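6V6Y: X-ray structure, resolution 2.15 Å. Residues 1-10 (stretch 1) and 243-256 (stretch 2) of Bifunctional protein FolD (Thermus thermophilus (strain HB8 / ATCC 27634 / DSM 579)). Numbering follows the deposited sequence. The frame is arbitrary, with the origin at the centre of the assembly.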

# COMPACT_ATOMS: atom_id res chain seq x y z
N MET A 1 -16.07 -30.91 15.31
CA MET A 1 -16.82 -30.04 14.41
C MET A 1 -16.66 -28.55 14.76
O MET A 1 -16.28 -27.76 13.88
CB MET A 1 -18.30 -30.44 14.41
CG MET A 1 -19.04 -29.96 13.16
SD MET A 1 -20.38 -31.04 12.59
CE MET A 1 -19.50 -32.28 11.65
N ALA A 2 -16.93 -28.16 16.00
CA ALA A 2 -16.92 -26.74 16.36
C ALA A 2 -15.53 -26.13 16.18
O ALA A 2 -14.51 -26.83 16.22
CB ALA A 2 -17.39 -26.54 17.79
N ALA A 3 -15.49 -24.81 15.99
CA ALA A 3 -14.24 -24.14 15.65
C ALA A 3 -13.25 -24.21 16.80
O ALA A 3 -13.63 -24.04 17.97
CB ALA A 3 -14.51 -22.68 15.29
N GLN A 4 -11.98 -24.44 16.48
CA GLN A 4 -10.92 -24.22 17.46
C GLN A 4 -10.88 -22.75 17.85
O GLN A 4 -11.25 -21.86 17.07
CB GLN A 4 -9.56 -24.64 16.90
CG GLN A 4 -9.55 -25.86 16.03
CD GLN A 4 -8.14 -26.17 15.58
OE1 GLN A 4 -7.18 -25.59 16.09
NE2 GLN A 4 -7.99 -27.09 14.64
N VAL A 5 -10.42 -22.46 19.07
CA VAL A 5 -10.26 -21.08 19.49
C VAL A 5 -8.78 -20.72 19.34
O VAL A 5 -7.90 -21.30 19.99
CB VAL A 5 -10.82 -20.83 20.91
CG1 VAL A 5 -12.16 -21.54 21.06
CG2 VAL A 5 -9.89 -21.26 22.00
N LEU A 6 -8.48 -19.81 18.42
CA LEU A 6 -7.10 -19.39 18.19
C LEU A 6 -6.75 -18.38 19.25
O LEU A 6 -7.01 -17.18 19.11
CB LEU A 6 -6.91 -18.80 16.80
CG LEU A 6 -7.36 -19.61 15.59
CD1 LEU A 6 -8.41 -18.83 14.85
CD2 LEU A 6 -6.18 -19.91 14.70
N SER A 7 -6.14 -18.86 20.33
CA SER A 7 -5.78 -17.98 21.42
C SER A 7 -4.58 -17.12 21.03
O SER A 7 -3.58 -17.63 20.51
CB SER A 7 -5.45 -18.79 22.67
OG SER A 7 -4.86 -17.95 23.65
N GLY A 8 -4.67 -15.82 21.29
CA GLY A 8 -3.53 -14.95 21.06
C GLY A 8 -2.44 -15.07 22.10
O GLY A 8 -1.26 -14.86 21.78
N HIS A 9 -2.80 -15.43 23.34
CA HIS A 9 -1.81 -15.53 24.41
C HIS A 9 -0.77 -16.60 24.11
O HIS A 9 0.43 -16.38 24.28
CB HIS A 9 -2.51 -15.78 25.76
CG HIS A 9 -3.27 -14.58 26.26
ND1 HIS A 9 -4.65 -14.57 26.39
CD2 HIS A 9 -2.86 -13.34 26.60
CE1 HIS A 9 -5.04 -13.38 26.82
NE2 HIS A 9 -3.97 -12.62 26.96
N GLU A 10 -1.21 -17.76 23.60
CA GLU A 10 -0.26 -18.81 23.26
C GLU A 10 0.67 -18.36 22.14
O GLU A 10 1.88 -18.62 22.20
CB GLU A 10 -1.00 -20.09 22.87
CG GLU A 10 -1.77 -20.75 24.04
CD GLU A 10 -1.00 -20.68 25.35
OE1 GLU A 10 0.03 -21.40 25.46
OE2 GLU A 10 -1.42 -19.91 26.26
N VAL A 243 -20.51 -17.93 14.61
CA VAL A 243 -19.61 -18.27 13.51
C VAL A 243 -18.77 -19.50 13.85
O VAL A 243 -18.31 -20.21 12.95
CB VAL A 243 -18.76 -17.01 13.16
CG1 VAL A 243 -17.49 -17.35 12.35
CG2 VAL A 243 -19.61 -16.00 12.39
N ALA A 244 -18.60 -19.79 15.16
CA ALA A 244 -17.95 -21.03 15.59
C ALA A 244 -18.66 -22.28 15.07
O ALA A 244 -18.05 -23.36 15.05
CB ALA A 244 -17.86 -21.07 17.11
N GLU A 245 -19.92 -22.17 14.63
CA GLU A 245 -20.62 -23.32 14.07
C GLU A 245 -20.14 -23.66 12.67
O GLU A 245 -20.29 -24.81 12.23
CB GLU A 245 -22.13 -23.06 14.01
CG GLU A 245 -22.84 -22.83 15.33
CD GLU A 245 -24.28 -22.36 15.15
OE1 GLU A 245 -24.71 -21.47 15.92
OE2 GLU A 245 -24.98 -22.85 14.22
N VAL A 246 -19.63 -22.68 11.92
CA VAL A 246 -19.25 -22.88 10.53
C VAL A 246 -17.73 -22.85 10.36
O VAL A 246 -17.19 -23.55 9.50
CB VAL A 246 -19.94 -21.85 9.62
CG1 VAL A 246 -21.46 -22.01 9.67
CG2 VAL A 246 -19.54 -20.44 10.03
N ALA A 247 -17.03 -22.05 11.16
CA ALA A 247 -15.61 -21.84 10.93
C ALA A 247 -14.80 -23.02 11.44
O ALA A 247 -15.19 -23.70 12.39
CB ALA A 247 -15.15 -20.55 11.62
N PHE A 248 -13.66 -23.27 10.78
CA PHE A 248 -12.72 -24.25 11.29
C PHE A 248 -11.99 -23.73 12.53
O PHE A 248 -11.62 -24.50 13.42
CB PHE A 248 -11.74 -24.64 10.19
CG PHE A 248 -10.58 -25.49 10.66
CD1 PHE A 248 -9.36 -24.90 10.99
CD2 PHE A 248 -10.71 -26.88 10.75
CE1 PHE A 248 -8.28 -25.68 11.41
CE2 PHE A 248 -9.63 -27.67 11.17
CZ PHE A 248 -8.42 -27.07 11.50
N ALA A 249 -11.78 -22.42 12.59
CA ALA A 249 -11.07 -21.82 13.71
C ALA A 249 -11.45 -20.35 13.77
O ALA A 249 -11.64 -19.70 12.72
CB ALA A 249 -9.56 -21.99 13.57
N LEU A 250 -11.55 -19.82 14.98
CA LEU A 250 -12.06 -18.49 15.22
C LEU A 250 -11.29 -17.84 16.36
O LEU A 250 -11.07 -18.47 17.40
CB LEU A 250 -13.55 -18.55 15.53
CG LEU A 250 -14.12 -17.31 16.19
CD1 LEU A 250 -14.22 -16.15 15.20
CD2 LEU A 250 -15.47 -17.64 16.77
N THR A 251 -10.87 -16.60 16.15
CA THR A 251 -10.19 -15.78 17.17
C THR A 251 -11.17 -15.32 18.24
O THR A 251 -12.16 -14.66 17.91
CB THR A 251 -9.52 -14.57 16.48
OG1 THR A 251 -8.28 -14.99 15.91
CG2 THR A 251 -9.29 -13.38 17.44
N PRO A 252 -10.94 -15.65 19.51
CA PRO A 252 -11.82 -15.15 20.57
C PRO A 252 -11.59 -13.66 20.80
O PRO A 252 -10.55 -13.12 20.44
CB PRO A 252 -11.39 -15.96 21.80
CG PRO A 252 -9.93 -16.21 21.55
CD PRO A 252 -9.88 -16.52 20.06
N VAL A 253 -12.59 -13.01 21.39
CA VAL A 253 -12.47 -11.64 21.87
C VAL A 253 -12.99 -11.65 23.31
O VAL A 253 -14.14 -12.03 23.54
CB VAL A 253 -13.25 -10.64 21.02
CG1 VAL A 253 -13.12 -9.25 21.58
CG2 VAL A 253 -12.77 -10.66 19.56
N PRO A 254 -12.18 -11.26 24.31
CA PRO A 254 -10.79 -10.80 24.18
C PRO A 254 -9.85 -12.00 24.05
O PRO A 254 -10.34 -13.13 23.96
CB PRO A 254 -10.56 -10.05 25.49
CG PRO A 254 -11.41 -10.84 26.51
CD PRO A 254 -12.56 -11.49 25.72
N GLY A 255 -8.54 -11.77 24.04
CA GLY A 255 -7.58 -12.86 24.01
C GLY A 255 -7.23 -13.43 22.65
O GLY A 255 -6.50 -14.43 22.58
N GLY A 256 -7.70 -12.82 21.56
CA GLY A 256 -7.29 -13.30 20.25
C GLY A 256 -6.24 -12.39 19.66
O GLY A 256 -5.04 -12.53 19.94
O HOH W 1 -17.21 -25.45 12.83

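The N-terminal segment of FolD packs alongside residues 243-256 chiefly through main-chain hydrogen bonds, five of which cross between the stretches. The first precedes the strand: A3 N donates to A244 O (3.1 Å), an acceptor at the 3-10 segment, whose own V243 O receives both V246 N (3.0 Å) and A247 N (2.9 Å). A short parallel ladder follows, pairing Q4 with A249 and V5 with L250. Here Q4 and L6 face the partner strand with their amides, Q4 N donating to F248 O and L6 N to L250 O (both 3.1 Å), while Q4 O accepts from L250 N (2.9 Å). Contacts from CA-H groups supplement these bonds: A249 CA lies 3.4 Å from Q4 O, and V5 CA lies 3.4 Å from L250 O, so each of these carbonyls is approached by both an amide and a CA.

Beyond the ladder, G8 N donates to G255 O at 2.6 Å, the shortest of the five. G8 CA also sits 3.1 Å from G256 O, and a CB on G8 would fall 1.8 Å from that oxygen; the approach therefore depends on the absence of a side chain. At the start of the helix, S7 OG caps H9 N through a weak bond (3.3 Å, 127°).

Water 1 bridges the stretches near the N terminus, lying 2.7 Å from both M1 O and A247 O and donating in each bond, although further acceptors compete for its protons.

Apolar contacts fill in around this polar framework. A3 CB points toward the other stretch and meets A244 CB (4.1 Å) and L250 CB (4.2 Å), while L6 CD1 reaches A249 CB (3.6 Å). L6 CD1 also lies 4.0 Å from T251 OG1, a hydroxyl oxygen that the contact buries without any polar partner in the model.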